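Fatty acid CoA ligase (Marinactinospora thermotolerans, PDB 6SQ8) belongs to the AMP-binding enzyme (ANL) superfamily and here holds adenosine monophosphate together with 1-ethanoyl-9H-pyrido[3,4-b]indole-3-carboxylic acid. Local coordinates at residues Ala283-Arg286 and Val292-Gln295; Asp311-Ala314 and Leu318-Ala321; Trp249-Ala254 and Ala275-Ser280; Ser187-Gly192 and His242-Pro247. All coordinates share one frame; numbering follows the deposited sequence.

Interaction 1 (Ala283-Arg286 and Val292-Gln295). With AMP (adenosine monophosphate), chain G.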
loop_
_atom_site.group_PDB
_atom_site.type_symbol
_atom_site.label_atom_id
_atom_site.label_comp_id
_atom_site.label_asym_id
_atom_site.label_seq_id
_atom_site.Cartn_x
_atom_site.Cartn_y
_atom_site.Cartn_z
ATOM N N ALA A 283 -19.506 0.736 -5.180
ATOM C CA ALA A 283 -20.931 0.789 -4.851
ATOM C C ALA A 283 -21.494 -0.642 -4.801
ATOM O O ALA A 283 -22.243 -0.990 -3.894
ATOM C CB ALA A 283 -21.679 1.661 -5.838
ATOM N N ALA A 284 -21.117 -1.455 -5.789
ATOM C CA ALA A 284 -21.581 -2.820 -5.879
ATOM C C ALA A 284 -21.072 -3.612 -4.679
ATOM O O ALA A 284 -21.815 -4.374 -4.084
ATOM C CB ALA A 284 -21.126 -3.461 -7.160
ATOM N N ALA A 285 -19.791 -3.433 -4.351
ATOM C CA ALA A 285 -19.193 -4.102 -3.199
ATOM C C ALA A 285 -19.880 -3.658 -1.896
ATOM O O ALA A 285 -20.143 -4.481 -1.027
ATOM C CB ALA A 285 -17.718 -3.845 -3.172
ATOM N N ARG A 286 -20.206 -2.367 -1.799
ATOM C CA ARG A 286 -20.828 -1.846 -0.596
ATOM C C ARG A 286 -22.206 -2.496 -0.363
ATOM O O ARG A 286 -22.588 -2.752 0.766
ATOM C CB ARG A 286 -20.953 -0.323 -0.665
ATOM C CG ARG A 286 -21.634 0.292 0.552
ATOM C CD ARG A 286 -21.005 -0.141 1.866
ATOM N NE ARG A 286 -21.680 0.410 3.029
ATOM C CZ ARG A 286 -22.846 -0.021 3.534
ATOM N NH1 ARG A 286 -23.452 -1.087 3.038
ATOM N NH2 ARG A 286 -23.407 0.652 4.523
ATOM N N VAL A 292 -19.249 -2.775 6.240
ATOM C CA VAL A 292 -17.925 -3.118 6.709
ATOM C C VAL A 292 -16.851 -2.523 5.795
ATOM O O VAL A 292 -15.686 -2.621 6.113
ATOM C CB VAL A 292 -17.773 -4.640 6.844
ATOM C CG1 VAL A 292 -18.774 -5.201 7.825
ATOM C CG2 VAL A 292 -17.910 -5.364 5.525
ATOM N N LEU A 293 -17.231 -1.868 4.704
ATOM C CA LEU A 293 -16.289 -1.385 3.717
ATOM C C LEU A 293 -15.613 -0.117 4.228
ATOM O O LEU A 293 -16.279 0.818 4.629
ATOM C CB LEU A 293 -17.012 -1.100 2.400
ATOM C CG LEU A 293 -16.401 -1.787 1.189
ATOM C CD1 LEU A 293 -16.515 -3.282 1.327
ATOM C CD2 LEU A 293 -17.064 -1.337 -0.088
ATOM N N MET A 294 -14.280 -0.115 4.181
ATOM C CA MET A 294 -13.479 1.050 4.482
ATOM C C MET A 294 -12.343 1.169 3.454
ATOM O O MET A 294 -11.586 0.211 3.226
ATOM C CB MET A 294 -12.873 0.944 5.881
ATOM C CG MET A 294 -11.844 2.022 6.168
ATOM S SD MET A 294 -11.359 2.116 7.900
ATOM C CE MET A 294 -12.687 3.106 8.577
ATOM N N GLN A 295 -12.195 2.376 2.895
ATOM C CA GLN A 295 -11.097 2.689 2.020
ATOM C C GLN A 295 -10.000 3.379 2.848
ATOM O O GLN A 295 -10.295 4.067 3.820
ATOM C CB GLN A 295 -11.588 3.541 0.851
ATOM C CG GLN A 295 -10.692 3.475 -0.378
ATOM C CD GLN A 295 -11.078 4.486 -1.421
ATOM O OE1 GLN A 295 -10.401 5.492 -1.553
ATOM N NE2 GLN A 295 -12.188 4.253 -2.120
HETATM P P AMP G . 3.152 5.144 -4.059
HETATM O O1P AMP G . 3.321 4.997 -2.575
HETATM O O2P AMP G . 3.867 6.359 -4.667
HETATM O O3P AMP G . 3.432 3.832 -4.760
HETATM O "O5'" AMP G . 1.538 5.385 -4.220
HETATM C "C5'" AMP G . 0.811 6.585 -3.884
HETATM C "C4'" AMP G . -0.279 6.912 -4.900
HETATM O "O4'" AMP G . -1.217 5.860 -5.070
HETATM C "C3'" AMP G . -1.120 8.077 -4.459
HETATM O "O3'" AMP G . -0.503 9.205 -5.011
HETATM C "C2'" AMP G . -2.533 7.844 -4.989
HETATM O "O2'" AMP G . -2.886 8.475 -6.242
HETATM C "C1'" AMP G . -2.572 6.334 -5.155
HETATM N N9 AMP G . -3.433 5.763 -4.086
HETATM C C8 AMP G . -3.052 5.071 -2.987
HETATM N N7 AMP G . -4.138 4.720 -2.246
HETATM C C5 AMP G . -5.231 5.203 -2.879
HETATM C C6 AMP G . -6.696 5.206 -2.648
HETATM N N6 AMP G . -7.233 4.599 -1.584
HETATM N N1 AMP G . -7.470 5.825 -3.559
HETATM C C2 AMP G . -6.937 6.441 -4.651
HETATM N N3 AMP G . -5.615 6.492 -4.932
HETATM C C4 AMP G . -4.747 5.893 -4.094
#
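Arg286 swings its CG away from the backbone N (chi1 178°) and then bends at chi2 (52°), a course that lays the aliphatic root of the side chain along Leu293. The two side chains run past one another in opposite directions: Arg286 CD lies 4.1 Å from Leu293 CB, and Arg286 CB lies 4.1 Å from Leu293 CD2. That same methyl, Leu293 CD2, reaches the helix backbone at Arg286 N (3.7 Å) and packs on Ala285 CB (4.0 Å). One leucine branch therefore fits against a turn of helix through apolar contact, and no hydrogen bond joins the two segments. The polar end of Arg286 continues beyond the leucine, where NE is hydrogen-bonded to Pro310 O.

Two residues further on, Gln295 extends its chain to the nucleotide. Its OE1 accepts a hydrogen bond from N6 of adenosine monophosphate (3.3 Å, N-H...O angle 156°), while NE2 is bonded to Tyr272 OH, so both ends of the amide are engaged and its rotation is defined.

The contact joins the helix and second strand of a beta-alpha-beta unit made of strand 269-273, helix 279-289 and strand 293-299. Leu250 of helix 247-255 touches both Ala285 and Leu293, and Met294 packs on Met188 and Tyr189 of helix 175-189.

Interaction 2 (Asp311-Ala314 and Leu318-Ala321)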
loop_
_atom_site.group_PDB
_atom_site.type_symbol
_atom_site.label_atom_id
_atom_site.label_comp_id
_atom_site.label_asym_id
_atom_site.label_seq_id
_atom_site.Cartn_x
_atom_site.Cartn_y
_atom_site.Cartn_z
ATOM N N ASP A 311 -20.099 4.006 6.576
ATOM C CA ASP A 311 -21.265 4.897 6.469
ATOM C C ASP A 311 -21.025 5.915 5.350
ATOM O O ASP A 311 -21.979 6.302 4.691
ATOM C CB ASP A 311 -21.580 5.628 7.773
ATOM C CG ASP A 311 -22.071 4.768 8.919
ATOM O OD1 ASP A 311 -22.417 3.588 8.691
ATOM O OD2 ASP A 311 -22.107 5.312 10.040
ATOM N N ASP A 312 -19.769 6.348 5.144
ATOM C CA ASP A 312 -19.413 7.220 4.021
ATOM C C ASP A 312 -19.755 6.533 2.689
ATOM O O ASP A 312 -20.163 7.197 1.751
ATOM C CB ASP A 312 -17.922 7.592 4.009
ATOM C CG ASP A 312 -17.426 8.448 5.166
ATOM O OD1 ASP A 312 -18.219 9.264 5.658
ATOM O OD2 ASP A 312 -16.225 8.312 5.525
ATOM N N HIS A 313 -19.567 5.206 2.611
ATOM C CA HIS A 313 -19.786 4.402 1.391
ATOM C C HIS A 313 -21.278 4.303 1.023
ATOM O O HIS A 313 -21.637 3.752 -0.020
ATOM C CB HIS A 313 -19.244 2.978 1.580
ATOM C CG HIS A 313 -17.799 2.782 1.281
ATOM N ND1 HIS A 313 -16.817 3.048 2.199
ATOM C CD2 HIS A 313 -17.180 2.292 0.184
ATOM C CE1 HIS A 313 -15.649 2.753 1.669
ATOM N NE2 HIS A 313 -15.841 2.294 0.440
ATOM N N ALA A 314 -22.160 4.786 1.903
ATOM C CA ALA A 314 -23.588 4.733 1.691
ATOM C C ALA A 314 -24.087 6.071 1.125
ATOM O O ALA A 314 -25.279 6.294 1.087
ATOM C CB ALA A 314 -24.276 4.383 2.989
ATOM N N LEU A 318 -19.792 10.293 -2.299
ATOM C CA LEU A 318 -18.491 10.075 -1.678
ATOM C C LEU A 318 -17.747 8.883 -2.291
ATOM O O LEU A 318 -16.624 8.571 -1.864
ATOM C CB LEU A 318 -18.708 9.843 -0.182
ATOM C CG LEU A 318 -19.324 11.010 0.574
ATOM C CD1 LEU A 318 -19.384 10.683 2.053
ATOM C CD2 LEU A 318 -18.537 12.286 0.332
ATOM N N LEU A 319 -18.335 8.202 -3.272
ATOM C CA LEU A 319 -17.670 7.048 -3.872
ATOM C C LEU A 319 -16.471 7.481 -4.718
ATOM O O LEU A 319 -15.710 6.659 -5.118
ATOM C CB LEU A 319 -18.687 6.265 -4.704
ATOM C CG LEU A 319 -19.764 5.543 -3.904
ATOM C CD1 LEU A 319 -20.779 4.922 -4.841
ATOM C CD2 LEU A 319 -19.159 4.490 -3.001
ATOM N N THR A 320 -16.310 8.779 -4.963
ATOM C CA THR A 320 -15.140 9.290 -5.657
ATOM C C THR A 320 -14.126 9.872 -4.666
ATOM O O THR A 320 -13.153 10.502 -5.091
ATOM C CB THR A 320 -15.531 10.363 -6.676
ATOM O OG1 THR A 320 -16.294 11.398 -6.035
ATOM C CG2 THR A 320 -16.305 9.762 -7.828
ATOM N N ALA A 321 -14.348 9.649 -3.362
ATOM C CA ALA A 321 -13.545 10.245 -2.310
ATOM C C ALA A 321 -12.653 9.199 -1.637
ATOM O O ALA A 321 -12.905 7.998 -1.696
ATOM C CB ALA A 321 -14.437 10.885 -1.289
#
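Leu318 and Leu319 pack on Asp312 and His313 inside the long connection of a beta hairpin, the loop that links antiparallel strands 303-308 and 321-325. Leu318 comes first: it directs its side chain at the short 3-10 segment 312-313, with CG beside its own backbone N (chi1 -62°). Its CB is 3.6 Å from Asp312 O, and CD1 lies 3.9 Å from Asp312 CB, so the leucine covers both the carbonyl and the base of the aspartate side chain as the two side chains pass at a slant. The carboxylate is used elsewhere, its OD2 being hydrogen-bonded to Thr309 N.

Leu319 follows and brings CD2 to His313 O (3.9 Å) and, obliquely, to the imidazole at His313 CD2 (4.3 Å). Both nitrogens of that ring have partners, ND1 with Thr309 O and NE2 with Tyr272 OH, which fixes how the ring is turned. Val282 of helix 279-289 touches both His313 and Leu319, placing this part of the loop against that helix. Both leucines belong to a type I beta turn that continues through Thr320 to Ala321, closed by the backbone hydrogen bond from Ala321 N to Leu318 O at 2.9 Å.

Interaction 3 (Trp249-Ala254 and Ala275-Ser280). With AMP (adenosine monophosphate), chain G.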
loop_
_atom_site.group_PDB
_atom_site.type_symbol
_atom_site.label_atom_id
_atom_site.label_comp_id
_atom_site.label_asym_id
_atom_site.label_seq_id
_atom_site.Cartn_x
_atom_site.Cartn_y
_atom_site.Cartn_z
ATOM N N TRP A 249 -9.111 -6.820 -5.801
ATOM C CA TRP A 249 -9.413 -7.979 -4.961
ATOM C C TRP A 249 -10.776 -7.796 -4.284
ATOM O O TRP A 249 -11.531 -8.745 -4.120
ATOM C CB TRP A 249 -8.316 -8.230 -3.913
ATOM C CG TRP A 249 -6.942 -8.437 -4.461
ATOM C CD1 TRP A 249 -6.567 -8.479 -5.772
ATOM C CD2 TRP A 249 -5.739 -8.636 -3.698
ATOM N NE1 TRP A 249 -5.215 -8.675 -5.877
ATOM C CE2 TRP A 249 -4.682 -8.782 -4.620
ATOM C CE3 TRP A 249 -5.449 -8.691 -2.333
ATOM C CZ2 TRP A 249 -3.365 -8.988 -4.216
ATOM C CZ3 TRP A 249 -4.149 -8.896 -1.938
ATOM C CH2 TRP A 249 -3.120 -9.034 -2.866
ATOM N N LEU A 250 -11.065 -6.568 -3.856
ATOM C CA LEU A 250 -12.348 -6.260 -3.302
ATOM C C LEU A 250 -13.417 -6.671 -4.305
ATOM O O LEU A 250 -14.345 -7.391 -3.960
ATOM C CB LEU A 250 -12.458 -4.764 -3.018
ATOM C CG LEU A 250 -13.841 -4.329 -2.557
ATOM C CD1 LEU A 250 -14.225 -5.018 -1.254
ATOM C CD2 LEU A 250 -13.913 -2.828 -2.415
ATOM N N TYR A 251 -13.271 -6.198 -5.545
ATOM C CA TYR A 251 -14.293 -6.444 -6.555
ATOM C C TYR A 251 -14.439 -7.960 -6.757
ATOM O O TYR A 251 -15.563 -8.456 -6.779
ATOM C CB TYR A 251 -14.018 -5.697 -7.870
ATOM C CG TYR A 251 -13.529 -4.273 -7.759
ATOM C CD1 TYR A 251 -14.007 -3.393 -6.797
ATOM C CD2 TYR A 251 -12.576 -3.802 -8.649
ATOM C CE1 TYR A 251 -13.530 -2.089 -6.712
ATOM C CE2 TYR A 251 -12.097 -2.502 -8.582
ATOM C CZ TYR A 251 -12.571 -1.639 -7.611
ATOM O OH TYR A 251 -12.059 -0.373 -7.574
ATOM N N GLN A 252 -13.318 -8.689 -6.870
ATOM C CA GLN A 252 -13.349 -10.137 -7.070
ATOM C C GLN A 252 -14.065 -10.837 -5.911
ATOM O O GLN A 252 -14.805 -11.779 -6.126
ATOM C CB GLN A 252 -11.944 -10.715 -7.195
ATOM C CG GLN A 252 -11.314 -10.490 -8.557
ATOM C CD GLN A 252 -9.896 -10.993 -8.593
ATOM O OE1 GLN A 252 -8.977 -10.231 -8.873
ATOM N NE2 GLN A 252 -9.721 -12.278 -8.309
ATOM N N LEU A 253 -13.813 -10.387 -4.684
ATOM C CA LEU A 253 -14.410 -11.001 -3.506
ATOM C C LEU A 253 -15.918 -10.723 -3.487
ATOM O O LEU A 253 -16.719 -11.626 -3.305
ATOM C CB LEU A 253 -13.721 -10.437 -2.262
ATOM C CG LEU A 253 -14.043 -11.119 -0.938
ATOM C CD1 LEU A 253 -13.540 -12.538 -0.911
ATOM C CD2 LEU A 253 -13.396 -10.352 0.194
ATOM N N ALA A 254 -16.286 -9.457 -3.687
ATOM C CA ALA A 254 -17.677 -9.002 -3.597
ATOM C C ALA A 254 -18.562 -9.655 -4.673
ATOM O O ALA A 254 -19.739 -9.916 -4.448
ATOM C CB ALA A 254 -17.713 -7.500 -3.699
ATOM N N ALA A 275 -4.625 1.963 -4.678
ATOM C CA ALA A 275 -4.860 2.228 -6.094
ATOM C C ALA A 275 -6.207 2.932 -6.234
ATOM O O ALA A 275 -7.070 2.785 -5.365
ATOM C CB ALA A 275 -4.818 0.917 -6.855
ATOM N N PRO A 276 -6.445 3.682 -7.335
ATOM C CA PRO A 276 -7.712 4.388 -7.501
ATOM C C PRO A 276 -8.840 3.354 -7.622
ATOM O O PRO A 276 -8.661 2.309 -8.244
ATOM C CB PRO A 276 -7.542 5.223 -8.781
ATOM C CG PRO A 276 -6.048 5.199 -9.054
ATOM C CD PRO A 276 -5.562 3.875 -8.494
ATOM N N ALA A 277 -9.968 3.659 -6.975
ATOM C CA ALA A 277 -11.099 2.766 -6.913
ATOM C C ALA A 277 -12.056 3.121 -8.049
ATOM O O ALA A 277 -12.156 4.275 -8.443
ATOM C CB ALA A 277 -11.759 2.867 -5.566
ATOM N N VAL A 278 -12.735 2.112 -8.582
ATOM C CA VAL A 278 -13.773 2.295 -9.567
ATOM C C VAL A 278 -15.089 2.489 -8.822
ATOM O O VAL A 278 -15.618 1.540 -8.246
ATOM C CB VAL A 278 -13.810 1.095 -10.525
ATOM C CG1 VAL A 278 -14.981 1.140 -11.479
ATOM C CG2 VAL A 278 -12.526 0.996 -11.313
ATOM N N PRO A 279 -15.630 3.724 -8.772
ATOM C CA PRO A 279 -16.804 4.029 -7.950
ATOM C C PRO A 279 -17.976 3.060 -8.075
ATOM O O PRO A 279 -18.566 2.704 -7.077
ATOM C CB PRO A 279 -17.220 5.419 -8.433
ATOM C CG PRO A 279 -15.901 6.050 -8.800
ATOM C CD PRO A 279 -15.105 4.923 -9.437
ATOM N N SER A 280 -18.282 2.642 -9.298
ATOM C CA SER A 280 -19.434 1.778 -9.570
ATOM C C SER A 280 -19.187 0.383 -8.985
ATOM O O SER A 280 -20.132 -0.294 -8.563
ATOM C CB SER A 280 -19.749 1.712 -11.049
ATOM O OG SER A 280 -18.666 1.154 -11.782
HETATM P P AMP G . 3.152 5.144 -4.059
HETATM O O1P AMP G . 3.321 4.997 -2.575
HETATM O O2P AMP G . 3.867 6.359 -4.667
HETATM O O3P AMP G . 3.432 3.832 -4.760
HETATM O "O5'" AMP G . 1.538 5.385 -4.220
HETATM C "C5'" AMP G . 0.811 6.585 -3.884
HETATM C "C4'" AMP G . -0.279 6.912 -4.900
HETATM O "O4'" AMP G . -1.217 5.860 -5.070
HETATM C "C3'" AMP G . -1.120 8.077 -4.459
HETATM O "O3'" AMP G . -0.503 9.205 -5.011
HETATM C "C2'" AMP G . -2.533 7.844 -4.989
HETATM O "O2'" AMP G . -2.886 8.475 -6.242
HETATM C "C1'" AMP G . -2.572 6.334 -5.155
HETATM N N9 AMP G . -3.433 5.763 -4.086
HETATM C C8 AMP G . -3.052 5.071 -2.987
HETATM N N7 AMP G . -4.138 4.720 -2.246
HETATM C C5 AMP G . -5.231 5.203 -2.879
HETATM C C6 AMP G . -6.696 5.206 -2.648
HETATM N N6 AMP G . -7.233 4.599 -1.584
HETATM N N1 AMP G . -7.470 5.825 -3.559
HETATM C C2 AMP G . -6.937 6.441 -4.651
HETATM N N3 AMP G . -5.615 6.492 -4.932
HETATM C C4 AMP G . -4.747 5.893 -4.094
#
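The adenine-lining loop that leads from strand 269-273 into helix 279-289 is held by Tyr251 of helix 247-255, at residues further along the chain than those that meet the base. Tyr251 has its CG beside the backbone N (chi1 -42°), from where the ring carries its hydroxyl to Val278 N. Val278, the N-cap residue of helix 279-289, donates its backbone N-H to Tyr251 OH; the bond is 2.8 Å long and almost straight, with an N-H...O angle of 173°. Since the phenol oxygen acts as acceptor here, the side chain of one helix fixes the backbone at the start of another.

Apolar contact accompanies the bond: the Tyr251 and Val278 side chains cross at about a right angle, and Val278 CB sits 4.2 Å from Tyr251 CZ. Ala277 packs beside the hydroxyl, its CA 3.3 Å and its CB 3.8 Å from Tyr251 OH. Further out, helix 409-418 touches the same loop, Thr417 on Val278 and Arg410 on Pro276.

Upstream of the tyrosine's grip, the loop makes van der Waals contact with the pyrimidine part of the base: Ala275 O lies 3.6 Å from N1 of adenosine monophosphate, and Pro276 CA lies 3.6 Å from its C2.

Interaction 4 (Ser187-Gly192 and His242-Pro247)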
loop_
_atom_site.group_PDB
_atom_site.type_symbol
_atom_site.label_atom_id
_atom_site.label_comp_id
_atom_site.label_asym_id
_atom_site.label_seq_id
_atom_site.Cartn_x
_atom_site.Cartn_y
_atom_site.Cartn_z
ATOM N N SER A 187 -7.605 4.261 15.185
ATOM C CA SER A 187 -8.607 5.273 14.950
ATOM C C SER A 187 -9.478 4.867 13.751
ATOM O O SER A 187 -10.665 5.087 13.781
ATOM C CB SER A 187 -7.974 6.635 14.870
ATOM O OG SER A 187 -7.932 7.176 13.569
ATOM N N MET A 188 -8.902 4.194 12.755
ATOM C CA MET A 188 -9.621 3.708 11.562
ATOM C C MET A 188 -10.385 2.411 11.860
ATOM O O MET A 188 -11.497 2.273 11.405
ATOM C CB MET A 188 -8.648 3.393 10.421
ATOM C CG MET A 188 -7.933 4.562 9.888
ATOM S SD MET A 188 -6.999 4.161 8.385
ATOM C CE MET A 188 -5.571 3.324 9.032
ATOM N N TYR A 189 -9.736 1.456 12.534
ATOM C CA TYR A 189 -10.116 0.039 12.493
ATOM C C TYR A 189 -10.902 -0.410 13.735
ATOM O O TYR A 189 -11.442 -1.519 13.757
ATOM C CB TYR A 189 -8.886 -0.851 12.320
ATOM C CG TYR A 189 -8.060 -0.590 11.082
ATOM C CD1 TYR A 189 -8.595 0.010 9.952
ATOM C CD2 TYR A 189 -6.730 -0.970 11.037
ATOM C CE1 TYR A 189 -7.822 0.259 8.830
ATOM C CE2 TYR A 189 -5.949 -0.726 9.921
ATOM C CZ TYR A 189 -6.495 -0.117 8.812
ATOM O OH TYR A 189 -5.710 0.112 7.722
ATOM N N GLY A 190 -10.996 0.446 14.760
ATOM C CA GLY A 190 -11.614 0.086 16.042
ATOM C C GLY A 190 -10.557 -0.235 17.088
ATOM O O GLY A 190 -9.371 -0.368 16.785
ATOM N N ARG A 191 -10.967 -0.292 18.357
ATOM C CA ARG A 191 -10.134 -0.910 19.393
ATOM C C ARG A 191 -10.082 -2.406 19.052
ATOM O O ARG A 191 -11.059 -3.010 18.498
ATOM C CB ARG A 191 -10.650 -0.710 20.825
ATOM C CG ARG A 191 -10.948 0.724 21.244
ATOM C CD ARG A 191 -9.850 1.358 22.070
ATOM N NE ARG A 191 -10.170 2.733 22.436
ATOM C CZ ARG A 191 -10.841 3.094 23.526
ATOM N NH1 ARG A 191 -11.443 2.180 24.269
ATOM N NH2 ARG A 191 -10.887 4.371 23.875
ATOM N N GLY A 192 -8.922 -2.996 19.345
ATOM C CA GLY A 192 -8.715 -4.421 19.212
ATOM C C GLY A 192 -9.148 -5.160 20.471
ATOM O O GLY A 192 -9.668 -4.540 21.380
ATOM N N HIS A 242 -10.980 -8.220 10.411
ATOM C CA HIS A 242 -10.412 -7.254 9.521
ATOM C C HIS A 242 -9.706 -7.989 8.396
ATOM O O HIS A 242 -9.258 -9.127 8.590
ATOM C CB HIS A 242 -9.426 -6.354 10.262
ATOM C CG HIS A 242 -10.042 -5.505 11.325
ATOM N ND1 HIS A 242 -10.665 -6.051 12.437
ATOM C CD2 HIS A 242 -10.124 -4.162 11.447
ATOM C CE1 HIS A 242 -11.104 -5.073 13.198
ATOM N NE2 HIS A 242 -10.776 -3.904 12.613
ATOM N N VAL A 243 -9.636 -7.321 7.239
ATOM C CA VAL A 243 -8.855 -7.777 6.109
ATOM C C VAL A 243 -8.460 -6.543 5.295
ATOM O O VAL A 243 -9.188 -5.572 5.263
ATOM C CB VAL A 243 -9.628 -8.795 5.254
ATOM C CG1 VAL A 243 -10.919 -8.223 4.730
ATOM C CG2 VAL A 243 -8.797 -9.300 4.091
ATOM N N PHE A 244 -7.297 -6.615 4.651
ATOM C CA PHE A 244 -6.865 -5.596 3.735
ATOM C C PHE A 244 -6.691 -6.203 2.343
ATOM O O PHE A 244 -6.023 -7.224 2.208
ATOM C CB PHE A 244 -5.557 -4.946 4.176
ATOM C CG PHE A 244 -5.254 -3.663 3.439
ATOM C CD1 PHE A 244 -4.797 -3.679 2.132
ATOM C CD2 PHE A 244 -5.444 -2.435 4.049
ATOM C CE1 PHE A 244 -4.535 -2.491 1.464
ATOM C CE2 PHE A 244 -5.194 -1.251 3.377
ATOM C CZ PHE A 244 -4.745 -1.281 2.084
ATOM N N LEU A 245 -7.283 -5.530 1.343
ATOM C CA LEU A 245 -7.329 -5.957 -0.045
ATOM C C LEU A 245 -6.918 -4.803 -0.956
ATOM O O LEU A 245 -7.202 -3.629 -0.653
ATOM C CB LEU A 245 -8.764 -6.359 -0.385
ATOM C CG LEU A 245 -9.354 -7.470 0.459
ATOM C CD1 LEU A 245 -10.817 -7.650 0.114
ATOM C CD2 LEU A 245 -8.590 -8.752 0.239
ATOM N N ALA A 246 -6.269 -5.151 -2.076
ATOM C CA ALA A 246 -6.164 -4.256 -3.220
ATOM C C ALA A 246 -7.564 -4.069 -3.790
ATOM O O ALA A 246 -8.391 -4.973 -3.694
ATOM C CB ALA A 246 -5.231 -4.813 -4.265
ATOM N N PRO A 247 -7.887 -2.893 -4.372
ATOM C CA PRO A 247 -9.231 -2.657 -4.891
ATOM C C PRO A 247 -9.749 -3.765 -5.817
ATOM O O PRO A 247 -10.893 -4.175 -5.666
ATOM C CB PRO A 247 -9.070 -1.319 -5.615
ATOM C CG PRO A 247 -7.994 -0.608 -4.823
ATOM C CD PRO A 247 -7.018 -1.712 -4.492
#
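Tyr189 ends helix 175-189 near the start of strand 242-245, its CA 7.9 Å from that of His242, and Gly190 then leaves the helix with a positive phi. Across this gap the imidazole of His242 is directed at the helix end. Its NE2 donates to Tyr189 O at 2.7 Å with an N-H...O angle of 173°. The carbonyl oxygen lies in the plane of the imidazole, at its edge, as expected for a ring N-H donor, whereas seen from the acceptor the bond is bent: the C=O...N angle is 132° and the donor is tilted 23° out of the carbonyl plane.

The tyrosine side chain starts beside the NE2-CD2 side of the same ring. Tyr189 CB is 3.6 Å from both NE2 and CD2 of His242, and the two side chains cross at a slant. With CG placed beside the backbone N, the phenol ring then runs along the strand toward Phe244, where Tyr189 OH comes within 4.5 Å of Phe244 CD2 at the ring edge. Tyr189 OH also makes a weak hydrogen bond with Asn296 ND2. Phe244 itself touches the bound 1-ethanoyl-9H-pyrido[3,4-b]indole-3-carboxylic acid, and the His242 ring meets those of Trp194 and Phe196.

The donor direction requires a proton on NE2 of His242. A carbonyl at the C-terminal end of a helix lacks an in-helix partner, and this buried one obtains a side-chain donor instead; the partial negative charge of the helix end would probably strengthen the bond.

Overall arrangement
From the N terminus, interaction 4 closes first and spans the longest loop, 49 residues that include strands 195-198 and 219-222 and helices 205-215 and 228-237. Interaction 3 follows and encloses 20 residues with strand 269-273; interaction 1 closes 5 residues and interaction 2 only 3. The four lie in series, none nested or crossed. Helix 247-255 follows strand 242-245 directly, joining interaction 4 to interaction 3, and helix 279-289 serves both 3 and 1. Interactions 1 and 2 pack together, as Ala283 CB and Leu319 CD1 do at 3.5 Å. They join helix 175-189 to strand 242-245, helix 247-255 to the start of helix 279-289, that helix to strand 293-299, and two parts of one loop.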